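Local coordinates for protein reducing end xylose-releasing exo-oligoxylanase (Bacillus halodurans, PDB 1WU4) that hydrolyses xylooligosaccharides of three or more units, releasing xylose from the reducing end with inversion of anomeric configuration, at residues Gly75-Val80 and Tyr365-Leu370. The protein carries 1 engineered substitution. Numbering follows the deposited sequence.
Sequences GMMMAV and YLFAML
A Met-aromatic contact between two helices of the (alpha/alpha)6 barrel lays the end of Met78 of Gly75-Val80 over one face of the Phe367 ring in Tyr365-Leu370. The axes of the two short segments run roughly parallel, 30° apart, and approach to 11.2 Å; the contacts between them are made by side chains. Met78 does most of this. With CG beside the backbone N and the chain extended beyond it (chi2 163°, chi3 176°), its methyl reaches the ring of Phe367. CE sits 3.9 Å from the centroid of the Phe367 ring, over the face and displaced toward the rim, a CH-pi contact; the sulfur lies above the same face but farther away, SD being 5.1 Å from the centroid. Nearer the helix, Met78 CG meets Phe367 CE1 at 3.8 Å. Leu366 CD2 touches Met78 SD at 3.8 Å, so the thioether has a leucine methyl as a neighbour as well as the ring. Met77 adds a lighter touch, CG to Phe367 CE1 at 4.1 Å, beyond which its chain bends and touches Phe376 and Phe139. All four residues are buried. Phe367 also meets Tyr74 edge-to-face and the ring of Phe376, and its side chain is about 8 Å from that of Glu70, probably the proton donor. Helix 25-40 also contributes, Phe40 touching Met78 and Leu39 touching Leu366, while helices 85-99 and 127-144 both contact helix 69-81 through Met76.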
loop_
_atom_site.group_PDB
_atom_site.type_symbol
_atom_site.label_atom_id
_atom_site.label_comp_id
_atom_site.label_asym_id
_atom_site.label_seq_id
_atom_site.Cartn_x
_atom_site.Cartn_y
_atom_site.Cartn_z
ATOM N N GLY A 75 -8.078 4.136 1.606
ATOM C CA GLY A 75 -9.530 4.165 1.574
ATOM C C GLY A 75 -10.084 4.335 0.177
ATOM O O GLY A 75 -11.066 3.696 -0.197
ATOM N N MET A 76 -9.461 5.214 -0.598
ATOM C CA MET A 76 -9.891 5.434 -1.969
ATOM C C MET A 76 -9.656 4.167 -2.791
ATOM O O MET A 76 -10.506 3.774 -3.584
ATOM C CB MET A 76 -9.145 6.629 -2.569
ATOM C CG MET A 76 -9.702 7.961 -2.083
ATOM S SD MET A 76 -8.628 9.365 -2.411
ATOM C CE MET A 76 -8.571 9.346 -4.199
ATOM N N MET A 77 -8.514 3.515 -2.593
ATOM C CA MET A 77 -8.239 2.287 -3.332
ATOM C C MET A 77 -9.266 1.214 -2.962
ATOM O O MET A 77 -9.778 0.507 -3.830
ATOM C CB MET A 77 -6.824 1.781 -3.038
ATOM C CG MET A 77 -6.446 0.518 -3.815
ATOM S SD MET A 77 -6.585 0.695 -5.609
ATOM C CE MET A 77 -5.014 1.460 -5.988
ATOM N N MET A 78 -9.566 1.095 -1.673
ATOM C CA MET A 78 -10.544 0.115 -1.215
ATOM C C MET A 78 -11.914 0.408 -1.822
ATOM O O MET A 78 -12.596 -0.494 -2.318
ATOM C CB MET A 78 -10.643 0.147 0.311
ATOM C CG MET A 78 -9.366 -0.284 1.016
ATOM S SD MET A 78 -9.329 0.218 2.751
ATOM C CE MET A 78 -7.778 -0.528 3.291
ATOM N N ALA A 79 -12.317 1.674 -1.777
ATOM C CA ALA A 79 -13.612 2.078 -2.310
ATOM C C ALA A 79 -13.771 1.792 -3.800
ATOM O O ALA A 79 -14.817 1.300 -4.228
ATOM C CB ALA A 79 -13.858 3.557 -2.030
ATOM N N VAL A 80 -12.753 2.092 -4.601
ATOM C CA VAL A 80 -12.881 1.830 -6.028
ATOM C C VAL A 80 -12.888 0.324 -6.303
ATOM O O VAL A 80 -13.587 -0.133 -7.203
ATOM C CB VAL A 80 -11.777 2.552 -6.856
ATOM C CG1 VAL A 80 -10.404 1.983 -6.550
ATOM C CG2 VAL A 80 -12.105 2.452 -8.338
ATOM N N TYR A 365 -5.321 -5.898 6.517
ATOM C CA TYR A 365 -6.230 -7.034 6.558
ATOM C C TYR A 365 -7.190 -7.002 5.361
ATOM O O TYR A 365 -7.332 -7.994 4.647
ATOM C CB TYR A 365 -7.011 -6.987 7.874
ATOM C CG TYR A 365 -7.736 -8.256 8.263
ATOM C CD1 TYR A 365 -7.360 -8.970 9.401
ATOM C CD2 TYR A 365 -8.840 -8.704 7.538
ATOM C CE1 TYR A 365 -8.069 -10.089 9.816
ATOM C CE2 TYR A 365 -9.558 -9.826 7.944
ATOM C CZ TYR A 365 -9.167 -10.509 9.085
ATOM O OH TYR A 365 -9.900 -11.593 9.513
ATOM N N LEU A 366 -7.846 -5.864 5.133
ATOM C CA LEU A 366 -8.778 -5.778 4.015
ATOM C C LEU A 366 -8.070 -5.949 2.674
ATOM O O LEU A 366 -8.595 -6.609 1.779
ATOM C CB LEU A 366 -9.560 -4.456 4.040
ATOM C CG LEU A 366 -10.565 -4.264 2.893
ATOM C CD1 LEU A 366 -11.532 -5.439 2.832
ATOM C CD2 LEU A 366 -11.331 -2.965 3.089
ATOM N N PHE A 367 -6.886 -5.361 2.523
ATOM C CA PHE A 367 -6.159 -5.520 1.267
ATOM C C PHE A 367 -5.874 -7.001 1.010
ATOM O O PHE A 367 -6.037 -7.486 -0.108
ATOM C CB PHE A 367 -4.842 -4.737 1.278
ATOM C CG PHE A 367 -5.000 -3.264 1.007
ATOM C CD1 PHE A 367 -5.852 -2.806 0.005
ATOM C CD2 PHE A 367 -4.260 -2.336 1.729
ATOM C CE1 PHE A 367 -5.963 -1.443 -0.275
ATOM C CE2 PHE A 367 -4.361 -0.973 1.457
ATOM C CZ PHE A 367 -5.213 -0.527 0.452
ATOM N N ALA A 368 -5.460 -7.716 2.052
ATOM C CA ALA A 368 -5.168 -9.140 1.921
ATOM C C ALA A 368 -6.433 -9.941 1.611
ATOM O O ALA A 368 -6.392 -10.903 0.842
ATOM C CB ALA A 368 -4.516 -9.654 3.193
ATOM N N MET A 369 -7.557 -9.544 2.201
ATOM C CA MET A 369 -8.816 -10.238 1.955
ATOM C C MET A 369 -9.214 -10.049 0.494
ATOM O O MET A 369 -9.696 -10.978 -0.156
ATOM C CB MET A 369 -9.920 -9.692 2.864
ATOM C CG MET A 369 -11.062 -10.669 3.095
ATOM S SD MET A 369 -10.518 -12.168 3.965
ATOM C CE MET A 369 -10.895 -11.744 5.644
ATOM N N LEU A 370 -9.011 -8.844 -0.028
ATOM C CA LEU A 370 -9.345 -8.569 -1.418
ATOM C C LEU A 370 -8.408 -9.329 -2.358
ATOM O O LEU A 370 -8.861 -9.996 -3.284
ATOM C CB LEU A 370 -9.252 -7.067 -1.709
ATOM C CG LEU A 370 -10.300 -6.169 -1.043
ATOM C CD1 LEU A 370 -9.962 -4.711 -1.305
ATOM C CD2 LEU A 370 -11.688 -6.503 -1.580
#